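Local coordinates for protein CofB (Escherichia coli, PDB 5AX6) that is a minor pilin of the type IVb pilus CFA/III of enterotoxigenic Escherichia coli, forms a homotrimer and probably takes part in pilus assembly, at residues I346-S357 and L473-T484; A403-D414 and G434-I444. All coordinates share one frame; numbering follows the deposited sequence.

Interaction 1 of 2, residues I346-S357 and L473-T484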
loop_
_atom_site.group_PDB
_atom_site.type_symbol
_atom_site.label_atom_id
_atom_site.label_comp_id
_atom_site.label_asym_id
_atom_site.label_seq_id
_atom_site.Cartn_x
_atom_site.Cartn_y
_atom_site.Cartn_z
ATOM N N ILE A 346 -19.653 1.322 -15.815
ATOM C CA ILE A 346 -20.275 0.012 -15.934
ATOM C C ILE A 346 -21.789 0.163 -16.029
ATOM O O ILE A 346 -22.408 0.814 -15.179
ATOM C CB ILE A 346 -19.897 -0.862 -14.729
ATOM C CG1 ILE A 346 -18.376 -1.095 -14.731
ATOM C CG2 ILE A 346 -20.696 -2.177 -14.728
ATOM C CD1 ILE A 346 -17.828 -1.589 -13.378
ATOM N N PRO A 347 -22.403 -0.441 -17.052
ATOM C CA PRO A 347 -23.848 -0.252 -17.227
ATOM C C PRO A 347 -24.691 -1.061 -16.249
ATOM O O PRO A 347 -24.189 -1.998 -15.619
ATOM C CB PRO A 347 -24.086 -0.737 -18.652
ATOM C CG PRO A 347 -23.046 -1.811 -18.836
ATOM C CD PRO A 347 -21.824 -1.280 -18.113
ATOM N N ASN A 348 -25.959 -0.674 -16.120
ATOM C CA ASN A 348 -26.975 -1.512 -15.494
ATOM C C ASN A 348 -27.977 -1.910 -16.565
ATOM O O ASN A 348 -28.089 -1.243 -17.591
ATOM C CB ASN A 348 -27.673 -0.777 -14.348
ATOM C CG ASN A 348 -28.491 -1.719 -13.461
ATOM O OD1 ASN A 348 -28.256 -2.926 -13.430
ATOM N ND2 ASN A 348 -29.453 -1.166 -12.742
ATOM N N THR A 349 -28.670 -3.018 -16.345
ATOM C CA THR A 349 -29.675 -3.492 -17.291
ATOM C C THR A 349 -30.964 -3.688 -16.522
ATOM O O THR A 349 -30.955 -4.215 -15.407
ATOM C CB THR A 349 -29.236 -4.802 -17.959
ATOM O OG1 THR A 349 -27.964 -4.592 -18.581
ATOM C CG2 THR A 349 -30.253 -5.264 -19.014
ATOM N N ILE A 350 -32.061 -3.242 -17.119
ATOM C CA ILE A 350 -33.383 -3.357 -16.521
ATOM C C ILE A 350 -34.347 -3.915 -17.557
ATOM O O ILE A 350 -34.376 -3.438 -18.684
ATOM C CB ILE A 350 -33.893 -1.977 -16.038
ATOM C CG1 ILE A 350 -32.997 -1.430 -14.928
ATOM C CG2 ILE A 350 -35.331 -2.071 -15.575
ATOM C CD1 ILE A 350 -33.124 0.103 -14.720
ATOM N N TYR A 351 -35.117 -4.938 -17.192
ATOM C CA TYR A 351 -36.175 -5.432 -18.080
ATOM C C TYR A 351 -37.489 -4.732 -17.739
ATOM O O TYR A 351 -37.880 -4.672 -16.568
ATOM C CB TYR A 351 -36.338 -6.958 -17.961
ATOM C CG TYR A 351 -37.505 -7.490 -18.793
ATOM C CD1 TYR A 351 -37.311 -7.922 -20.098
ATOM C CD2 TYR A 351 -38.790 -7.537 -18.276
ATOM C CE1 TYR A 351 -38.365 -8.388 -20.865
ATOM C CE2 TYR A 351 -39.853 -7.999 -19.037
ATOM C CZ TYR A 351 -39.634 -8.426 -20.324
ATOM O OH TYR A 351 -40.672 -8.893 -21.089
ATOM N N ALA A 352 -38.189 -4.214 -18.742
ATOM C CA ALA A 352 -39.481 -3.581 -18.470
ATOM C C ALA A 352 -40.367 -3.616 -19.691
ATOM O O ALA A 352 -39.889 -3.514 -20.820
ATOM C CB ALA A 352 -39.286 -2.140 -18.002
ATOM N N ALA A 353 -41.660 -3.796 -19.456
ATOM C CA ALA A 353 -42.644 -3.645 -20.502
ATOM C C ALA A 353 -43.328 -2.289 -20.320
ATOM O O ALA A 353 -43.344 -1.727 -19.219
ATOM C CB ALA A 353 -43.652 -4.776 -20.464
ATOM N N PHE A 354 -43.847 -1.737 -21.407
ATOM C CA PHE A 354 -44.740 -0.590 -21.295
ATOM C C PHE A 354 -46.044 -1.103 -20.668
ATOM O O PHE A 354 -46.240 -2.324 -20.550
ATOM C CB PHE A 354 -44.948 0.062 -22.661
ATOM C CG PHE A 354 -43.666 0.561 -23.284
ATOM C CD1 PHE A 354 -43.160 1.811 -22.955
ATOM C CD2 PHE A 354 -42.960 -0.230 -24.173
ATOM C CE1 PHE A 354 -41.977 2.270 -23.512
ATOM C CE2 PHE A 354 -41.773 0.221 -24.733
ATOM C CZ PHE A 354 -41.282 1.475 -24.408
ATOM N N SER A 355 -46.920 -0.209 -20.218
ATOM C CA SER A 355 -47.981 -0.685 -19.337
ATOM C C SER A 355 -49.416 -0.333 -19.736
ATOM O O SER A 355 -50.315 -0.474 -18.915
ATOM C CB SER A 355 -47.721 -0.193 -17.908
ATOM O OG SER A 355 -47.655 1.218 -17.824
ATOM N N ASN A 356 -49.651 0.090 -20.976
ATOM C CA ASN A 356 -51.038 0.258 -21.441
ATOM C C ASN A 356 -51.661 -1.091 -21.761
ATOM O O ASN A 356 -51.069 -1.903 -22.471
ATOM C CB ASN A 356 -51.116 1.187 -22.660
ATOM C CG ASN A 356 -50.982 2.646 -22.278
ATOM O OD1 ASN A 356 -51.226 3.018 -21.126
ATOM N ND2 ASN A 356 -50.593 3.482 -23.234
ATOM N N SER A 357 -52.866 -1.321 -21.237
ATOM C CA SER A 357 -53.497 -2.638 -21.285
ATOM C C SER A 357 -54.862 -2.671 -21.990
ATOM O O SER A 357 -55.182 -3.627 -22.698
ATOM C CB SER A 357 -53.655 -3.169 -19.860
ATOM O OG SER A 357 -54.144 -4.491 -19.867
ATOM N N LEU A 473 -50.061 2.977 -28.401
ATOM C CA LEU A 473 -49.184 3.751 -27.529
ATOM C C LEU A 473 -48.740 2.954 -26.304
ATOM O O LEU A 473 -49.571 2.418 -25.579
ATOM C CB LEU A 473 -49.889 5.029 -27.062
ATOM C CG LEU A 473 -49.124 5.869 -26.039
ATOM C CD1 LEU A 473 -47.893 6.500 -26.684
ATOM C CD2 LEU A 473 -50.022 6.943 -25.423
ATOM N N ASN A 474 -47.431 2.890 -26.066
ATOM C CA ASN A 474 -46.879 2.259 -24.864
ATOM C C ASN A 474 -47.560 0.958 -24.438
ATOM O O ASN A 474 -48.074 0.862 -23.322
ATOM C CB ASN A 474 -46.935 3.237 -23.691
ATOM C CG ASN A 474 -46.202 4.531 -23.976
ATOM O OD1 ASN A 474 -45.226 4.557 -24.728
ATOM N ND2 ASN A 474 -46.678 5.623 -23.380
ATOM N N PRO A 475 -47.561 -0.046 -25.318
ATOM C CA PRO A 475 -48.317 -1.286 -25.100
ATOM C C PRO A 475 -47.625 -2.325 -24.200
ATOM O O PRO A 475 -46.404 -2.476 -24.249
ATOM C CB PRO A 475 -48.480 -1.845 -26.514
ATOM C CG PRO A 475 -47.347 -1.291 -27.286
ATOM C CD PRO A 475 -46.899 -0.014 -26.634
ATOM N N LYS A 476 -48.417 -3.035 -23.398
ATOM C CA LYS A 476 -47.891 -4.080 -22.516
ATOM C C LYS A 476 -47.330 -5.259 -23.300
ATOM O O LYS A 476 -46.656 -6.126 -22.727
ATOM C CB LYS A 476 -48.978 -4.590 -21.565
ATOM C CG LYS A 476 -50.178 -5.171 -22.311
ATOM C CD LYS A 476 -51.143 -5.870 -21.374
ATOM C CE LYS A 476 -52.321 -6.447 -22.161
ATOM N NZ LYS A 476 -53.401 -6.957 -21.277
ATOM N N PHE A 477 -47.624 -5.314 -24.597
ATOM C CA PHE A 477 -47.075 -6.384 -25.424
ATOM C C PHE A 477 -45.872 -5.907 -26.241
ATOM O O PHE A 477 -45.584 -6.416 -27.333
ATOM C CB PHE A 477 -48.154 -7.000 -26.334
ATOM C CG PHE A 477 -49.106 -6.004 -26.946
ATOM C CD1 PHE A 477 -48.783 -5.346 -28.125
ATOM C CD2 PHE A 477 -50.351 -5.761 -26.362
ATOM C CE1 PHE A 477 -49.679 -4.441 -28.708
ATOM C CE2 PHE A 477 -51.247 -4.854 -26.937
ATOM C CZ PHE A 477 -50.908 -4.202 -28.108
ATOM N N LEU A 478 -45.163 -4.933 -25.675
ATOM C CA LEU A 478 -43.844 -4.519 -26.142
ATOM C C LEU A 478 -42.984 -4.395 -24.902
ATOM O O LEU A 478 -43.347 -3.684 -23.962
ATOM C CB LEU A 478 -43.888 -3.186 -26.905
ATOM C CG LEU A 478 -42.528 -2.587 -27.276
ATOM C CD1 LEU A 478 -41.780 -3.517 -28.222
ATOM C CD2 LEU A 478 -42.656 -1.178 -27.903
ATOM N N SER A 479 -41.858 -5.102 -24.868
ATOM C CA SER A 479 -40.971 -4.975 -23.722
ATOM C C SER A 479 -39.561 -4.690 -24.192
ATOM O O SER A 479 -39.207 -4.991 -25.329
ATOM C CB SER A 479 -41.002 -6.234 -22.854
ATOM O OG SER A 479 -40.487 -7.353 -23.552
ATOM N N VAL A 480 -38.756 -4.112 -23.304
ATOM C CA VAL A 480 -37.419 -3.700 -23.678
ATOM C C VAL A 480 -36.425 -4.049 -22.589
ATOM O O VAL A 480 -36.789 -4.125 -21.413
ATOM C CB VAL A 480 -37.344 -2.174 -23.929
ATOM C CG1 VAL A 480 -38.055 -1.803 -25.222
ATOM C CG2 VAL A 480 -37.879 -1.394 -22.708
ATOM N N ASN A 481 -35.177 -4.257 -22.995
ATOM C CA ASN A 481 -34.051 -4.226 -22.077
ATOM C C ASN A 481 -33.433 -2.842 -22.113
ATOM O O ASN A 481 -32.988 -2.391 -23.170
ATOM C CB ASN A 481 -33.020 -5.300 -22.446
ATOM C CG ASN A 481 -33.577 -6.704 -22.272
ATOM O OD1 ASN A 481 -33.617 -7.500 -23.214
ATOM N ND2 ASN A 481 -34.025 -6.998 -21.072
ATOM N N ILE A 482 -33.425 -2.182 -20.953
ATOM C CA ILE A 482 -32.961 -0.814 -20.805
ATOM C C ILE A 482 -31.562 -0.865 -20.256
ATOM O O ILE A 482 -31.324 -1.539 -19.258
ATOM C CB ILE A 482 -33.885 -0.016 -19.851
ATOM C CG1 ILE A 482 -35.258 0.168 -20.509
ATOM C CG2 ILE A 482 -33.265 1.325 -19.461
ATOM C CD1 ILE A 482 -36.351 0.515 -19.518
ATOM N N THR A 483 -30.636 -0.190 -20.934
ATOM C CA THR A 483 -29.253 -0.085 -20.486
ATOM C C THR A 483 -29.005 1.334 -20.009
ATOM O O THR A 483 -29.330 2.280 -20.717
ATOM C CB THR A 483 -28.242 -0.408 -21.621
ATOM O OG1 THR A 483 -28.577 -1.661 -22.222
ATOM C CG2 THR A 483 -26.814 -0.470 -21.065
ATOM N N THR A 484 -28.424 1.481 -18.823
ATOM C CA THR A 484 -28.115 2.791 -18.285
ATOM C C THR A 484 -26.639 2.853 -17.909
ATOM O O THR A 484 -26.089 1.877 -17.382
ATOM C CB THR A 484 -28.980 3.107 -17.043
ATOM O OG1 THR A 484 -28.687 2.178 -15.987
ATOM C CG2 THR A 484 -30.460 3.038 -17.397
HETATM O O HOH W 1 -30.184 1.603 -13.403
HETATM O O HOH W 2 -27.581 -4.090 -21.105
#
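The ring of F354 runs alongside the L478 side chain, CE2 on the methyl CD2 at 3.6 Å. The torsion of F354 (chi1 -60°) sets its ring beside its own backbone N, where CD1 passes OD1 of N474 and CE2 nears CG1 of V480. Along the same sheet face I482 sends CD1 to CB of A352 (4.2 Å). The backbones pair antiparallel: I482 N gives I350 O an almost straight bond (2.8 Å, 178° at the hydrogen), and F354 N closes the ladder on L478 O. On the other face OG of S479 donates to OH of Y351 (2.9 Å), which is also hydrogen-bonded to F423 O and N429 ND2. N356 grips the bend 473-476 with three bonds: its N donates to N474 O, its O takes K476 N, and ND2 reaches L473 O (2.8 Å) from above the carbonyl plane. At the polar edge K476, extended beyond CG, brings NZ to OG of S357 (2.9 Å) and to Y419 O, its stronger partner. Strands 341-353 and 478-487 are central neighbours in a four-stranded antiparallel sheet; strand 398-409 flanks the second, strand 452-463 meets F354, and helix 359-362 lies against N356 and P475.

Interaction 2 of 2, residues A403-D414 and G434-I444; sequences ASIASIVADTKD and GQLGYLSGTAI
Two strands of different sheets face each other in the C-terminal domain, and beyond their ends the loops meet in a single backbone bridge, D411 with L436. Between strands 403-409 and 438-444 the contact is made by side chains. I405 and T442 come tip to tip, CD1 to CG2, at 3.6 Å. I408 is extended (chi1 180°), which carries its CD1 between CG2 of T442 and CD2 of L439, the latter 4.0 Å off. I444 closes one end, its CD1 on CG1 of I405; at the other, CB of A410 faces CD1 of L439, and L436 lays CD2 on CB of V409 (3.9 Å). A410 centres an inverse gamma turn, and its O accepts G437 N (2.7 Å, 170° at the hydrogen). OD1 of D411 takes Q435 N at 3.3 Å, while OD2 is held by A421 N. The Q435 side chain runs roughly perpendicular to that of T412: OG1 of T412 makes a very short contact as donor to Q435 O (2.5 Å) from above the carbonyl plane and accepts NE2 of Q435 (2.7 Å), OG1 lying near the plane of that amide. A valine for T412 would probably leave both Q435 O and NE2 without their shared hydroxyl, and the amide freer to turn. The hydroxyl serves as donor and acceptor, tying backbone and side chain of Q435 to one atom, while the strands are joined by hydrocarbon alone.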
loop_
_atom_site.group_PDB
_atom_site.type_symbol
_atom_site.label_atom_id
_atom_site.label_comp_id
_atom_site.label_asym_id
_atom_site.label_seq_id
_atom_site.Cartn_x
_atom_site.Cartn_y
_atom_site.Cartn_z
ATOM N N ALA A 403 -32.577 1.609 -25.086
ATOM C CA ALA A 403 -33.591 0.561 -24.963
ATOM C C ALA A 403 -33.518 -0.351 -26.190
ATOM O O ALA A 403 -33.496 0.137 -27.314
ATOM C CB ALA A 403 -34.991 1.170 -24.825
ATOM N N SER A 404 -33.427 -1.663 -25.967
ATOM C CA SER A 404 -33.413 -2.644 -27.055
ATOM C C SER A 404 -34.650 -3.523 -26.940
ATOM O O SER A 404 -35.099 -3.808 -25.830
ATOM C CB SER A 404 -32.150 -3.510 -27.006
ATOM O OG SER A 404 -30.978 -2.713 -27.026
ATOM N N ILE A 405 -35.211 -3.951 -28.068
ATOM C CA ILE A 405 -36.434 -4.732 -28.022
ATOM C C ILE A 405 -36.210 -6.133 -27.446
ATOM O O ILE A 405 -35.294 -6.848 -27.863
ATOM C CB ILE A 405 -37.070 -4.879 -29.412
ATOM C CG1 ILE A 405 -37.339 -3.505 -30.018
ATOM C CG2 ILE A 405 -38.349 -5.712 -29.291
ATOM C CD1 ILE A 405 -37.954 -3.555 -31.411
ATOM N N ALA A 406 -37.050 -6.525 -26.488
ATOM C CA ALA A 406 -36.913 -7.827 -25.841
ATOM C C ALA A 406 -38.030 -8.796 -26.241
ATOM O O ALA A 406 -37.798 -9.997 -26.341
ATOM C CB ALA A 406 -36.872 -7.663 -24.325
ATOM N N SER A 407 -39.237 -8.277 -26.446
ATOM C CA SER A 407 -40.357 -9.058 -27.008
ATOM C C SER A 407 -41.328 -8.092 -27.662
ATOM O O SER A 407 -41.470 -6.970 -27.198
ATOM C CB SER A 407 -41.084 -9.880 -25.935
ATOM O OG SER A 407 -40.376 -11.068 -25.629
ATOM N N ILE A 408 -41.998 -8.516 -28.731
ATOM C CA ILE A 408 -42.914 -7.627 -29.430
ATOM C C ILE A 408 -43.877 -8.449 -30.267
ATOM O O ILE A 408 -43.451 -9.266 -31.077
ATOM C CB ILE A 408 -42.158 -6.609 -30.339
ATOM C CG1 ILE A 408 -43.145 -5.696 -31.072
ATOM C CG2 ILE A 408 -41.253 -7.328 -31.349
ATOM C CD1 ILE A 408 -42.459 -4.634 -31.959
ATOM N N VAL A 409 -45.178 -8.267 -30.046
ATOM C CA VAL A 409 -46.167 -8.932 -30.891
ATOM C C VAL A 409 -47.277 -7.971 -31.307
ATOM O O VAL A 409 -47.608 -7.012 -30.594
ATOM C CB VAL A 409 -46.801 -10.180 -30.202
ATOM C CG1 VAL A 409 -45.752 -11.275 -30.001
ATOM C CG2 VAL A 409 -47.457 -9.791 -28.877
ATOM N N ALA A 410 -47.820 -8.231 -32.491
ATOM C CA ALA A 410 -48.891 -7.427 -33.053
ATOM C C ALA A 410 -50.240 -7.876 -32.497
ATOM O O ALA A 410 -51.063 -8.440 -33.216
ATOM C CB ALA A 410 -48.874 -7.524 -34.571
ATOM N N ASP A 411 -50.452 -7.645 -31.207
ATOM C CA ASP A 411 -51.691 -8.077 -30.573
ATOM C C ASP A 411 -52.892 -7.293 -31.130
ATOM O O ASP A 411 -52.753 -6.155 -31.566
ATOM C CB ASP A 411 -51.594 -7.914 -29.056
ATOM C CG ASP A 411 -52.584 -8.801 -28.300
ATOM O OD1 ASP A 411 -53.168 -9.720 -28.916
ATOM O OD2 ASP A 411 -52.756 -8.587 -27.082
ATOM N N THR A 412 -54.063 -7.920 -31.120
ATOM C CA THR A 412 -55.299 -7.257 -31.537
ATOM C C THR A 412 -56.408 -7.616 -30.551
ATOM O O THR A 412 -56.229 -8.504 -29.725
ATOM C CB THR A 412 -55.710 -7.662 -32.960
ATOM O OG1 THR A 412 -55.857 -9.088 -33.028
ATOM C CG2 THR A 412 -54.653 -7.206 -33.968
ATOM N N LYS A 413 -57.540 -6.922 -30.625
ATOM C CA LYS A 413 -58.648 -7.182 -29.707
ATOM C C LYS A 413 -59.169 -8.610 -29.851
ATOM O O LYS A 413 -59.273 -9.128 -30.964
ATOM C CB LYS A 413 -59.792 -6.195 -29.947
ATOM C CG LYS A 413 -59.474 -4.757 -29.594
ATOM C CD LYS A 413 -60.611 -3.839 -30.031
ATOM C CE LYS A 413 -60.426 -2.420 -29.504
ATOM N NZ LYS A 413 -61.737 -1.794 -29.141
ATOM N N ASP A 414 -59.486 -9.249 -28.730
ATOM C CA ASP A 414 -60.108 -10.565 -28.790
ATOM C C ASP A 414 -61.628 -10.409 -28.809
ATOM O O ASP A 414 -62.137 -9.289 -28.905
ATOM C CB ASP A 414 -59.659 -11.446 -27.621
ATOM C CG ASP A 414 -60.201 -10.980 -26.271
ATOM O OD1 ASP A 414 -60.831 -9.903 -26.184
ATOM O OD2 ASP A 414 -59.975 -11.702 -25.277
ATOM N N GLY A 434 -52.082 -14.429 -27.426
ATOM C CA GLY A 434 -52.680 -13.279 -28.087
ATOM C C GLY A 434 -53.306 -13.624 -29.430
ATOM O O GLY A 434 -53.127 -14.731 -29.947
ATOM N N GLN A 435 -54.055 -12.674 -29.987
ATOM C CA GLN A 435 -54.611 -12.806 -31.335
ATOM C C GLN A 435 -53.832 -11.884 -32.256
ATOM O O GLN A 435 -54.041 -10.670 -32.237
ATOM C CB GLN A 435 -56.102 -12.454 -31.351
ATOM C CG GLN A 435 -56.772 -12.598 -32.714
ATOM C CD GLN A 435 -58.115 -11.873 -32.791
ATOM O OE1 GLN A 435 -59.171 -12.501 -32.853
ATOM N NE2 GLN A 435 -58.072 -10.544 -32.794
ATOM N N LEU A 436 -52.932 -12.440 -33.064
ATOM C CA LEU A 436 -51.918 -11.598 -33.696
ATOM C C LEU A 436 -52.280 -11.116 -35.099
ATOM O O LEU A 436 -52.791 -11.870 -35.926
ATOM C CB LEU A 436 -50.571 -12.334 -33.728
ATOM C CG LEU A 436 -49.981 -12.720 -32.361
ATOM C CD1 LEU A 436 -48.489 -13.027 -32.465
ATOM C CD2 LEU A 436 -50.240 -11.660 -31.280
ATOM N N GLY A 437 -52.017 -9.837 -35.352
ATOM C CA GLY A 437 -52.138 -9.280 -36.688
ATOM C C GLY A 437 -50.769 -9.220 -37.341
ATOM O O GLY A 437 -49.886 -10.020 -37.002
ATOM N N TYR A 438 -50.583 -8.291 -38.276
ATOM C CA TYR A 438 -49.284 -8.118 -38.923
ATOM C C TYR A 438 -48.564 -6.938 -38.292
ATOM O O TYR A 438 -49.147 -5.879 -38.094
ATOM C CB TYR A 438 -49.415 -7.879 -40.426
ATOM C CG TYR A 438 -50.316 -8.851 -41.141
ATOM C CD1 TYR A 438 -50.520 -10.133 -40.650
ATOM C CD2 TYR A 438 -50.966 -8.484 -42.311
ATOM C CE1 TYR A 438 -51.358 -11.030 -41.310
ATOM C CE2 TYR A 438 -51.808 -9.366 -42.971
ATOM C CZ TYR A 438 -51.997 -10.634 -42.466
ATOM O OH TYR A 438 -52.828 -11.507 -43.126
ATOM N N LEU A 439 -47.294 -7.125 -37.974
ATOM C CA LEU A 439 -46.510 -6.063 -37.362
ATOM C C LEU A 439 -46.023 -5.052 -38.406
ATOM O O LEU A 439 -45.502 -5.441 -39.453
ATOM C CB LEU A 439 -45.321 -6.691 -36.631
ATOM C CG LEU A 439 -44.478 -5.879 -35.672
ATOM C CD1 LEU A 439 -45.364 -5.325 -34.560
ATOM C CD2 LEU A 439 -43.387 -6.803 -35.128
ATOM N N SER A 440 -46.199 -3.760 -38.138
ATOM C CA SER A 440 -45.562 -2.729 -38.960
ATOM C C SER A 440 -44.243 -2.295 -38.324
ATOM O O SER A 440 -43.370 -1.713 -38.983
ATOM C CB SER A 440 -46.474 -1.522 -39.137
ATOM O OG SER A 440 -47.573 -1.851 -39.965
ATOM N N GLY A 441 -44.117 -2.566 -37.030
ATOM C CA GLY A 441 -42.905 -2.239 -36.301
ATOM C C GLY A 441 -43.151 -1.340 -35.110
ATOM O O GLY A 441 -44.283 -1.178 -34.670
ATOM N N THR A 442 -42.082 -0.743 -34.591
ATOM C CA THR A 442 -42.206 0.121 -33.429
ATOM C C THR A 442 -41.154 1.218 -33.449
ATOM O O THR A 442 -40.008 1.007 -33.870
ATOM C CB THR A 442 -42.092 -0.685 -32.104
ATOM O OG1 THR A 442 -42.185 0.210 -30.988
ATOM C CG2 THR A 442 -40.761 -1.414 -32.028
ATOM N N ALA A 443 -41.565 2.398 -33.007
ATOM C CA ALA A 443 -40.660 3.507 -32.795
ATOM C C ALA A 443 -40.529 3.730 -31.300
ATOM O O ALA A 443 -41.515 4.031 -30.624
ATOM C CB ALA A 443 -41.173 4.776 -33.501
ATOM N N ILE A 444 -39.314 3.576 -30.779
ATOM C CA ILE A 444 -39.088 3.732 -29.352
ATOM C C ILE A 444 -38.254 4.981 -29.130
ATOM O O ILE A 444 -37.178 5.139 -29.701
ATOM C CB ILE A 444 -38.401 2.492 -28.740
ATOM C CG1 ILE A 444 -39.335 1.275 -28.874
ATOM C CG2 ILE A 444 -38.097 2.739 -27.269
ATOM C CD1 ILE A 444 -38.657 -0.106 -28.718
#

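In the fold
Interactions 1 and 2 have centres about 13 Å apart, and all four segments belong to the C-terminal domain. Along the chain the order is 346-357, 403-414, 434-444, 473-484, with both segments of interaction 2 falling between those of interaction 1. The two contacts join directly where strands 478-487 and 398-409 pair: N481 N lies 2.9 Å from S404 O, and A406 N 2.9 Å from S479 O, with a classic beta bulge at A406 and S407 facing S479. Interaction 1 is pairing within one sheet, whereas interaction 2 packs the strand that is outermost within this chain against another sheet. Strands 398-409 and 438-448 continue their ladders into other chains, tying the domain into the homotrimer.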